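Local coordinates for protein 4-hydroxy-tetrahydrodipicolinate synthase (Methylacidiphilum fumariolicum SolV, PDB 6T3T) that probably catalyses the condensation of pyruvate with aspartate semialdehyde to 4-hydroxy-tetrahydrodipicolinate, a step of lysine biosynthesis, and works as a homotetramer, at residues A[188-193]-A[239-244]; A[209-214]-A[291-296]; A[39-44]-A[61-66]; A[27-32]-A[68-73]. All coordinates share one frame; numbering follows the deposited sequence.

Contacts 3 and 4 involve the eight-stranded parallel barrel directly, whereas contacts 1 and 2 join later helices and turns. Contacts 3 and 4 have centres about 9 Å apart and lie on neighbouring strands of one sheet, 38-40 in contact 3 and 72-76 in contact 4; contact 3 is nested in sequence within the loop that contact 4 closes. Contacts 1 and 2 follow, their segments alternating along the chain and their centres about 13 Å apart, and meet where L240 packs on F211. Contacts 2 and 4 also touch, through P212 against H30 and Q31, so helix 21-32 bridges early and late parts of the fold. Contact 3 reaches the predicted active-site loop; contacts 2 and 4 lie away from the annotated sites.

Contact 1: A[188-193]-A[239-244]; sequences DDALTL and PLFRDL
The turn after barrel strand 183-186, which leads into helix 192-197, meets the C-terminal end of helix 227-243 mainly through the side chain of F241. D189 lies over a face of this ring: its CB is 3.7 Å from the ring centroid and 18° off the normal, a CH-pi contact displaced toward the rim near F241 CD1. D189 O lies over the same face, toward its CE2 side, 3.4 Å from F241 CE2. A190 adds its methyl, CB to F241 CB 4.0 Å. With CG of F241 anti to its carbonyl carbon (chi1 -70°), the ring reaches beneath the D189 backbone. The carboxylate of D189 is buried and held by S205 OG and the backbone N of V206 and A207, which anchors the residue that covers the ring.

D188 shapes the turn: its OD1 accepts from A190 N at 3.2 Å in an Asx turn, the hydrogen approaching from above the carboxylate plane. One water, donating to D188 OD1 and at 2.6 Å to F241 O, bridges the two segments. A CH-pi contact beside a water-bridged Asx turn thus fastens the outer helix 227-243 to a strand-to-helix turn of the TIM barrel.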
# COMPACT_ATOMS: atom_id res chain seq x y z
N ASP A 188 5.08 6.70 18.18
CA ASP A 188 3.70 6.20 18.14
C ASP A 188 3.47 5.48 19.45
O ASP A 188 4.13 4.48 19.71
CB ASP A 188 3.50 5.28 16.93
CG ASP A 188 2.11 4.62 16.88
OD1 ASP A 188 1.24 4.85 17.76
OD2 ASP A 188 1.88 3.87 15.92
N ASP A 189 2.56 6.01 20.28
CA ASP A 189 2.40 5.48 21.63
C ASP A 189 2.09 3.99 21.62
O ASP A 189 2.57 3.24 22.48
CB ASP A 189 1.31 6.25 22.37
CG ASP A 189 1.77 7.59 22.90
OD1 ASP A 189 2.74 7.66 23.68
OD2 ASP A 189 1.17 8.60 22.50
N ALA A 190 1.28 3.54 20.65
CA ALA A 190 0.86 2.15 20.60
C ALA A 190 2.01 1.21 20.29
O ALA A 190 1.93 0.03 20.63
CB ALA A 190 -0.24 1.97 19.54
N LEU A 191 3.10 1.70 19.69
CA LEU A 191 4.23 0.86 19.34
C LEU A 191 5.42 1.05 20.28
O LEU A 191 6.46 0.42 20.06
CB LEU A 191 4.67 1.15 17.89
CG LEU A 191 3.63 0.85 16.81
CD1 LEU A 191 4.16 1.25 15.44
CD2 LEU A 191 3.32 -0.60 16.82
N THR A 192 5.29 1.90 21.31
CA THR A 192 6.41 2.18 22.20
C THR A 192 6.96 0.88 22.80
O THR A 192 8.16 0.61 22.71
CB THR A 192 6.00 3.14 23.31
OG1 THR A 192 5.78 4.43 22.76
CG2 THR A 192 7.04 3.25 24.42
N LEU A 193 6.08 0.06 23.39
CA LEU A 193 6.59 -1.16 24.04
C LEU A 193 7.29 -2.10 23.07
O LEU A 193 8.39 -2.57 23.41
CB LEU A 193 5.46 -1.87 24.79
CG LEU A 193 5.91 -3.21 25.38
CD1 LEU A 193 6.91 -2.98 26.49
CD2 LEU A 193 4.72 -3.98 25.91
N PRO A 239 -6.19 0.80 24.38
CA PRO A 239 -7.35 1.40 23.72
C PRO A 239 -7.31 2.92 23.68
O PRO A 239 -7.75 3.52 22.68
CB PRO A 239 -8.53 0.88 24.54
CG PRO A 239 -8.02 -0.48 25.04
CD PRO A 239 -6.61 -0.16 25.43
N LEU A 240 -6.76 3.56 24.70
CA LEU A 240 -6.53 5.00 24.61
C LEU A 240 -5.52 5.33 23.51
O LEU A 240 -5.75 6.23 22.70
CB LEU A 240 -6.07 5.57 25.96
CG LEU A 240 -5.84 7.10 25.87
CD1 LEU A 240 -7.14 7.87 25.80
CD2 LEU A 240 -4.97 7.61 27.01
N PHE A 241 -4.40 4.59 23.45
CA PHE A 241 -3.41 4.82 22.39
C PHE A 241 -4.05 4.77 21.02
O PHE A 241 -3.71 5.57 20.13
CB PHE A 241 -2.30 3.78 22.44
CG PHE A 241 -1.37 3.91 23.61
CD1 PHE A 241 -1.34 5.08 24.38
CD2 PHE A 241 -0.52 2.87 23.93
CE1 PHE A 241 -0.48 5.19 25.48
CE2 PHE A 241 0.35 2.96 25.04
CZ PHE A 241 0.37 4.13 25.81
N ARG A 242 -4.95 3.80 20.81
CA ARG A 242 -5.69 3.64 19.56
C ARG A 242 -6.61 4.83 19.29
O ARG A 242 -6.60 5.41 18.20
CB ARG A 242 -6.48 2.33 19.65
CG ARG A 242 -7.03 1.67 18.43
CD ARG A 242 -8.10 0.64 18.93
NE ARG A 242 -9.09 1.29 19.82
CZ ARG A 242 -9.71 0.72 20.86
NH1 ARG A 242 -10.57 1.43 21.58
NH2 ARG A 242 -9.48 -0.55 21.19
N ASP A 243 -7.43 5.20 20.27
CA ASP A 243 -8.41 6.25 20.04
C ASP A 243 -7.81 7.65 20.01
O ASP A 243 -8.47 8.57 19.51
CB ASP A 243 -9.53 6.14 21.08
CG ASP A 243 -10.45 5.01 20.77
OD1 ASP A 243 -10.38 4.53 19.61
OD2 ASP A 243 -11.23 4.57 21.64
N LEU A 244 -6.58 7.85 20.48
CA LEU A 244 -5.93 9.14 20.25
C LEU A 244 -5.53 9.34 18.80
O LEU A 244 -5.05 10.44 18.46
CB LEU A 244 -4.70 9.27 21.14
CG LEU A 244 -5.07 9.51 22.61
CD1 LEU A 244 -3.79 9.60 23.42
CD2 LEU A 244 -5.92 10.77 22.76
O HOH W 1 -1.17 5.81 19.54

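Contact 2: A[209-214]-A[291-296]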
# COMPACT_ATOMS: atom_id res chain seq x y z
N ASN A 209 0.38 13.68 27.31
CA ASN A 209 -0.35 14.93 27.53
C ASN A 209 -1.44 14.75 28.57
O ASN A 209 -1.74 15.66 29.35
CB ASN A 209 -1.00 15.40 26.23
CG ASN A 209 -0.09 16.21 25.37
OD1 ASN A 209 0.24 17.36 25.68
ND2 ASN A 209 0.34 15.61 24.25
N LEU A 210 -2.07 13.58 28.54
CA LEU A 210 -3.19 13.24 29.40
C LEU A 210 -2.75 12.46 30.62
O LEU A 210 -3.18 12.77 31.73
CB LEU A 210 -4.21 12.41 28.61
CG LEU A 210 -5.02 13.10 27.52
CD1 LEU A 210 -5.66 12.03 26.63
CD2 LEU A 210 -6.11 14.06 28.11
N PHE A 211 -1.86 11.48 30.42
CA PHE A 211 -1.45 10.55 31.47
C PHE A 211 0.08 10.50 31.51
O PHE A 211 0.69 9.49 31.15
CB PHE A 211 -2.05 9.16 31.25
CG PHE A 211 -3.55 9.16 31.24
CD1 PHE A 211 -4.26 9.28 32.43
CD2 PHE A 211 -4.26 9.08 30.04
CE1 PHE A 211 -5.66 9.29 32.44
CE2 PHE A 211 -5.67 9.11 30.03
CZ PHE A 211 -6.37 9.20 31.25
N PRO A 212 0.72 11.60 31.94
CA PRO A 212 2.19 11.64 31.96
C PRO A 212 2.83 10.57 32.85
O PRO A 212 3.77 9.90 32.42
CB PRO A 212 2.50 13.06 32.47
CG PRO A 212 1.28 13.48 33.20
CD PRO A 212 0.13 12.86 32.43
N ARG A 213 2.36 10.39 34.07
CA ARG A 213 2.99 9.39 34.93
C ARG A 213 2.85 7.97 34.41
O ARG A 213 3.86 7.24 34.41
CB ARG A 213 2.45 9.46 36.35
CG ARG A 213 3.34 10.09 37.37
CD ARG A 213 2.84 9.81 38.79
NE ARG A 213 3.95 9.62 39.70
CZ ARG A 213 4.38 10.57 40.51
NH1 ARG A 213 5.40 10.34 41.31
NH2 ARG A 213 3.78 11.75 40.53
N PRO A 214 1.66 7.49 34.01
CA PRO A 214 1.58 6.11 33.48
C PRO A 214 2.39 5.88 32.20
O PRO A 214 2.99 4.81 32.05
CB PRO A 214 0.07 5.94 33.25
CG PRO A 214 -0.56 6.85 34.24
CD PRO A 214 0.31 8.07 34.15
N GLU A 291 -10.35 4.54 35.13
CA GLU A 291 -10.63 3.51 36.13
C GLU A 291 -9.65 2.35 36.01
O GLU A 291 -9.17 1.85 37.04
CB GLU A 291 -12.09 3.05 36.04
CG GLU A 291 -12.30 1.79 36.83
CD GLU A 291 -12.01 1.98 38.35
OE1 GLU A 291 -12.32 1.04 39.12
OE2 GLU A 291 -11.53 3.07 38.78
N LYS A 292 -9.31 1.92 34.79
CA LYS A 292 -8.37 0.81 34.67
C LYS A 292 -6.98 1.18 35.21
O LYS A 292 -6.33 0.37 35.87
CB LYS A 292 -8.25 0.37 33.21
CG LYS A 292 -9.52 -0.26 32.59
CD LYS A 292 -9.28 -0.43 31.09
CE LYS A 292 -10.33 -1.32 30.40
NZ LYS A 292 -9.97 -1.58 28.96
N LEU A 293 -6.52 2.41 34.94
CA LEU A 293 -5.25 2.88 35.48
C LEU A 293 -5.27 2.89 37.01
O LEU A 293 -4.25 2.59 37.66
CB LEU A 293 -4.95 4.28 34.95
CG LEU A 293 -4.38 4.31 33.54
CD1 LEU A 293 -4.31 5.71 33.02
CD2 LEU A 293 -2.99 3.66 33.56
N ALA A 294 -6.41 3.25 37.61
CA ALA A 294 -6.50 3.26 39.07
C ALA A 294 -6.33 1.85 39.63
O ALA A 294 -5.71 1.68 40.68
CB ALA A 294 -7.83 3.87 39.52
N LYS A 295 -6.76 0.83 38.90
CA LYS A 295 -6.66 -0.54 39.37
C LYS A 295 -5.25 -1.10 39.24
O LYS A 295 -4.94 -2.12 39.86
CB LYS A 295 -7.63 -1.44 38.61
CG LYS A 295 -9.10 -1.12 38.89
CD LYS A 295 -10.04 -1.73 37.87
CE LYS A 295 -10.06 -3.25 37.89
NZ LYS A 295 -11.30 -3.78 37.26
N VAL A 296 -4.38 -0.46 38.44
CA VAL A 296 -2.99 -0.90 38.35
C VAL A 296 -2.09 0.23 38.84
O VAL A 296 -0.97 0.38 38.35
CB VAL A 296 -2.59 -1.38 36.94
CG1 VAL A 296 -3.34 -2.67 36.58
CG2 VAL A 296 -2.81 -0.30 35.89
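L293 fills the first shell by dividing its two methyls between two partners. CD1 sits above one face of the F211 ring, 4.0 Å from the centroid and 25° off the normal, which makes a CH-pi contact offset toward the rim; the closest ring atom is F211 CD1, at 3.6 Å from L293 CD1. The other methyl, CD2, meets the pyrrolidine of P214, with P214 CB 3.8 Å from L293 CD2, and the two side chains run nearly perpendicular. The leucine fork therefore spans the F211 ring face and the CB-CG side of P214, and all the cross-segment contact is apolar.

Two torsions place the fork. CG of L293 stands anti to its carbonyl carbon (chi1 -80°), which points it from helix 276-295 at the start of helix 212-223; chi2, with CD1 extended (171°), then sets one methyl over F211 and the other at P214. F211 occupies the N-cap position of that helix and P214 follows within it, so the two residues touched by L293 are three positions apart and present their side chains to it together.

Farther out, L293 O accepts from W300 NE1, and W300 also packs on P214, so the chain beyond the helix folds back over the contact. Helix 227-243 supplies L240 against F211, and T236 and L237 against L293. The contact thus lies among helices 212-223, 227-243 and 276-295, while P212 packs on H30 and Q31 of helix 21-32.

Contact 3: A[39-44]-A[61-66]; sequences IVPVGT and RLTAEI. With SO4 (sulfate ion), chain E.
Segment 39-44 leaves barrel strand 38-40 and turns into a loop, V42 having left-handed backbone angles (phi 51°, psi 50°), while 61-66 is continuous helix within helix 53-67. The closest CA pair, P41 and T63, is 7.2 Å apart, a distance that side chains must span.

T63 does so with both branches. Its CG2, anti to the backbone N, meets CG2 of I39 at 4.0 Å, the two side chains slanting across each other. Its OG1 lies 3.8 Å from P41 CB, a van der Waals approach; the hydroxyl's polar partner is L59 O, one turn earlier in the helix. I73 of the adjacent strand touches both P41 and T63 and extends the apolar layer.

At the far end of 39-44, T44 N and OG1 are both modelled hydrogen-bonded to O3 of a sulfate, probably from the crystallisation liquor, at implausibly short distances whose exact values are doubtful; T45 N binds it too. T44, predicted to belong to the catalytic proton relay, is hydrogen-bonded through OG1 to Y107 of a neighbouring subunit. The contact, beside a loop that probably forms part of the active site, belongs to the beta-alpha-beta unit of strand 38-40, helix 53-67 and strand 72-76, the repeating right-handed crossover of a TIM barrel.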
# COMPACT_ATOMS: atom_id res chain seq x y z
N ILE A 39 10.12 18.04 26.92
CA ILE A 39 8.98 18.59 26.20
C ILE A 39 9.38 18.82 24.74
O ILE A 39 10.48 19.30 24.46
CB ILE A 39 8.50 19.91 26.85
CG1 ILE A 39 8.19 19.71 28.34
CG2 ILE A 39 7.29 20.50 26.10
CD1 ILE A 39 6.94 18.89 28.62
N VAL A 40 8.48 18.49 23.82
CA VAL A 40 8.62 18.86 22.41
C VAL A 40 7.53 19.86 22.08
O VAL A 40 6.40 19.47 21.78
CB VAL A 40 8.53 17.64 21.50
CG1 VAL A 40 8.51 18.09 20.06
CG2 VAL A 40 9.67 16.71 21.76
N PRO A 41 7.80 21.16 22.14
CA PRO A 41 6.79 22.14 21.76
C PRO A 41 6.75 22.31 20.25
O PRO A 41 7.75 22.09 19.57
CB PRO A 41 7.26 23.42 22.46
CG PRO A 41 8.77 23.28 22.46
CD PRO A 41 9.09 21.79 22.51
N VAL A 42 5.58 22.69 19.76
CA VAL A 42 5.29 23.08 18.37
C VAL A 42 5.78 22.06 17.34
O VAL A 42 6.41 22.42 16.33
CB VAL A 42 5.84 24.49 18.06
CG1 VAL A 42 5.28 25.48 19.06
CG2 VAL A 42 7.38 24.58 18.07
N GLY A 43 5.44 20.79 17.56
CA GLY A 43 5.49 19.77 16.53
C GLY A 43 4.12 19.63 15.88
O GLY A 43 3.32 20.57 15.89
N THR A 44 3.84 18.43 15.34
CA THR A 44 2.51 18.16 14.76
C THR A 44 1.42 18.30 15.81
O THR A 44 0.36 18.90 15.56
CB THR A 44 2.44 16.73 14.19
OG1 THR A 44 3.69 16.34 13.62
CG2 THR A 44 1.38 16.65 13.15
N ARG A 61 9.46 30.06 23.23
CA ARG A 61 9.99 30.93 24.28
C ARG A 61 9.22 30.74 25.58
O ARG A 61 9.82 30.67 26.65
CB ARG A 61 9.95 32.39 23.84
CG ARG A 61 10.80 33.31 24.70
CD ARG A 61 11.15 34.56 23.93
NE ARG A 61 10.05 34.88 23.03
CZ ARG A 61 10.21 35.36 21.80
NH1 ARG A 61 11.43 35.55 21.30
NH2 ARG A 61 9.12 35.62 21.07
N LEU A 62 7.88 30.70 25.50
CA LEU A 62 7.07 30.52 26.70
C LEU A 62 7.39 29.20 27.38
O LEU A 62 7.49 29.14 28.61
CB LEU A 62 5.60 30.54 26.34
CG LEU A 62 5.01 31.91 26.11
CD1 LEU A 62 3.70 31.74 25.34
CD2 LEU A 62 4.80 32.61 27.45
N THR A 63 7.53 28.13 26.58
CA THR A 63 7.89 26.83 27.12
C THR A 63 9.23 26.91 27.85
O THR A 63 9.35 26.42 28.98
CB THR A 63 7.92 25.78 26.01
OG1 THR A 63 6.64 25.72 25.36
CG2 THR A 63 8.27 24.40 26.57
N ALA A 64 10.23 27.55 27.24
CA ALA A 64 11.53 27.68 27.90
C ALA A 64 11.40 28.49 29.17
O ALA A 64 11.95 28.12 30.21
CB ALA A 64 12.58 28.30 26.98
N GLU A 65 10.66 29.61 29.10
CA GLU A 65 10.52 30.45 30.29
C GLU A 65 9.82 29.72 31.42
O GLU A 65 10.30 29.75 32.56
CB GLU A 65 9.76 31.72 29.95
CG GLU A 65 10.63 32.72 29.28
CD GLU A 65 9.81 33.74 28.55
OE1 GLU A 65 10.40 34.50 27.77
OE2 GLU A 65 8.58 33.78 28.78
N ILE A 66 8.73 29.00 31.11
CA ILE A 66 7.97 28.30 32.14
C ILE A 66 8.79 27.16 32.73
O ILE A 66 8.91 27.04 33.95
CB ILE A 66 6.63 27.78 31.59
CG1 ILE A 66 5.65 28.94 31.36
CG2 ILE A 66 6.01 26.75 32.53
CD1 ILE A 66 4.77 28.73 30.11
S SO4 E . 4.89 15.74 17.00
O1 SO4 E . 3.94 16.60 17.71
O2 SO4 E . 6.23 15.82 17.54
O3 SO4 E . 5.02 16.21 15.62
O4 SO4 E . 4.40 14.37 17.09

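Contact 4: A[27-32]-A[68-73]; sequences LLEHQI and EKRIKI
NH2 of R70 is gripped twice: by OE2 of E29 at 2.9 Å, and by the backbone O of I66 in the preceding helix. The bond to E29 is nearly straight, at 175°, and lies in the guanidinium plane. NH1 completes an end-on, two-nitrogen salt bridge, reaching the syn lone pair of E29 OE1 at 3.1 Å, but E29 OE1 is tilted out of the guanidinium plane. The carboxylate and guanidinium planes are turned 47° against each other, consistent with one bond being straighter than the other.

A bend at chi2 of E29 (-64°) carries the carboxylate toward R70 although its CB points away from segment 68-73. Over one face of the guanidinium lies I32, with CD1 3.4 Å from R70 NH2 and centred on the group. Next to this, I32 CG1 meets I71 CD1 at 3.7 Å, the two chains slanting across each other. R70 NE bonds V67 O, which together with the bond from NH2 to I66 O helps to fix the guanidinium's rotation.

The chemistry implies a surface ion pair backed by an apolar patch. R70, satisfying carbonyls of I66 and V67 while pairing with E29, ties the C-terminal end of helix 53-67 to helix 21-32, and the methyl of I32 over its face probably shields that pair partly from water.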
# COMPACT_ATOMS: atom_id res chain seq x y z
N LEU A 27 -0.40 22.99 31.92
CA LEU A 27 -0.03 21.73 31.27
C LEU A 27 1.44 21.42 31.50
O LEU A 27 1.81 20.26 31.79
CB LEU A 27 -0.39 21.79 29.79
CG LEU A 27 -0.06 20.66 28.81
CD1 LEU A 27 -1.12 19.54 28.74
CD2 LEU A 27 0.14 21.28 27.43
N LEU A 28 2.31 22.44 31.39
CA LEU A 28 3.74 22.22 31.58
C LEU A 28 4.04 21.79 33.01
O LEU A 28 4.84 20.88 33.23
CB LEU A 28 4.50 23.48 31.17
CG LEU A 28 4.56 23.66 29.66
CD1 LEU A 28 5.17 25.01 29.26
CD2 LEU A 28 5.35 22.51 29.08
N GLU A 29 3.41 22.43 33.99
CA GLU A 29 3.62 22.03 35.38
C GLU A 29 3.16 20.60 35.63
O GLU A 29 3.81 19.85 36.36
CB GLU A 29 2.91 22.99 36.33
CG GLU A 29 3.48 24.42 36.30
CD GLU A 29 4.94 24.53 36.78
OE1 GLU A 29 5.46 23.60 37.44
OE2 GLU A 29 5.57 25.58 36.50
N HIS A 30 2.02 20.21 35.06
CA HIS A 30 1.55 18.84 35.25
C HIS A 30 2.56 17.84 34.67
O HIS A 30 2.77 16.77 35.24
CB HIS A 30 0.15 18.67 34.61
CG HIS A 30 -0.57 17.41 35.04
ND1 HIS A 30 -0.82 17.10 36.37
CD2 HIS A 30 -1.10 16.39 34.32
CE1 HIS A 30 -1.45 15.95 36.44
NE2 HIS A 30 -1.62 15.49 35.21
N GLN A 31 3.22 18.20 33.55
CA GLN A 31 4.26 17.33 33.00
C GLN A 31 5.44 17.21 33.97
O GLN A 31 5.87 16.09 34.29
CB GLN A 31 4.74 17.85 31.63
CG GLN A 31 3.66 17.89 30.50
CD GLN A 31 3.05 16.52 30.24
OE1 GLN A 31 3.75 15.57 29.88
NE2 GLN A 31 1.75 16.39 30.50
N ILE A 32 5.96 18.34 34.44
CA ILE A 32 7.14 18.35 35.32
C ILE A 32 6.87 17.57 36.60
O ILE A 32 7.78 16.97 37.18
CB ILE A 32 7.53 19.81 35.64
CG1 ILE A 32 8.03 20.53 34.40
CG2 ILE A 32 8.56 19.86 36.80
CD1 ILE A 32 8.03 22.04 34.54
N GLU A 68 12.01 26.66 32.72
CA GLU A 68 13.21 27.14 33.42
C GLU A 68 14.19 26.00 33.72
O GLU A 68 14.68 25.84 34.85
CB GLU A 68 12.83 27.87 34.72
CG GLU A 68 13.87 28.90 35.26
CD GLU A 68 13.36 29.70 36.47
OE1 GLU A 68 14.15 30.13 37.35
OE2 GLU A 68 12.13 29.87 36.58
N LYS A 69 14.48 25.21 32.68
CA LYS A 69 15.51 24.18 32.66
C LYS A 69 15.24 23.01 33.60
O LYS A 69 16.13 22.18 33.80
CB LYS A 69 16.90 24.77 32.94
CG LYS A 69 17.33 25.77 31.88
CD LYS A 69 18.30 25.13 30.90
CE LYS A 69 19.75 25.40 31.33
NZ LYS A 69 20.71 24.82 30.34
N ARG A 70 14.05 22.90 34.19
CA ARG A 70 13.81 21.78 35.10
C ARG A 70 13.79 20.45 34.34
O ARG A 70 14.28 19.44 34.85
CB ARG A 70 12.51 21.97 35.86
CG ARG A 70 12.58 23.10 36.86
CD ARG A 70 11.21 23.37 37.47
NE ARG A 70 10.37 24.16 36.58
CZ ARG A 70 9.09 24.43 36.83
NH1 ARG A 70 8.52 23.98 37.92
NH2 ARG A 70 8.39 25.15 35.97
N ILE A 71 13.26 20.45 33.12
CA ILE A 71 13.32 19.29 32.23
C ILE A 71 13.74 19.79 30.84
O ILE A 71 13.75 20.99 30.56
CB ILE A 71 11.98 18.51 32.19
CG1 ILE A 71 10.83 19.38 31.67
CG2 ILE A 71 11.60 17.98 33.57
CD1 ILE A 71 9.44 18.64 31.61
N LYS A 72 14.04 18.85 29.95
CA LYS A 72 14.61 19.20 28.65
C LYS A 72 13.55 19.70 27.68
O LYS A 72 12.37 19.34 27.77
CB LYS A 72 15.32 18.01 28.02
CG LYS A 72 16.30 17.34 28.93
CD LYS A 72 17.62 18.08 28.91
CE LYS A 72 18.62 17.45 29.83
NZ LYS A 72 19.84 18.30 29.94
N ILE A 73 13.99 20.51 26.73
CA ILE A 73 13.13 20.97 25.65
C ILE A 73 13.82 20.66 24.33
O ILE A 73 14.96 21.11 24.10
CB ILE A 73 12.82 22.47 25.73
CG1 ILE A 73 12.15 22.79 27.06
CG2 ILE A 73 11.94 22.86 24.56
CD1 ILE A 73 11.92 24.28 27.24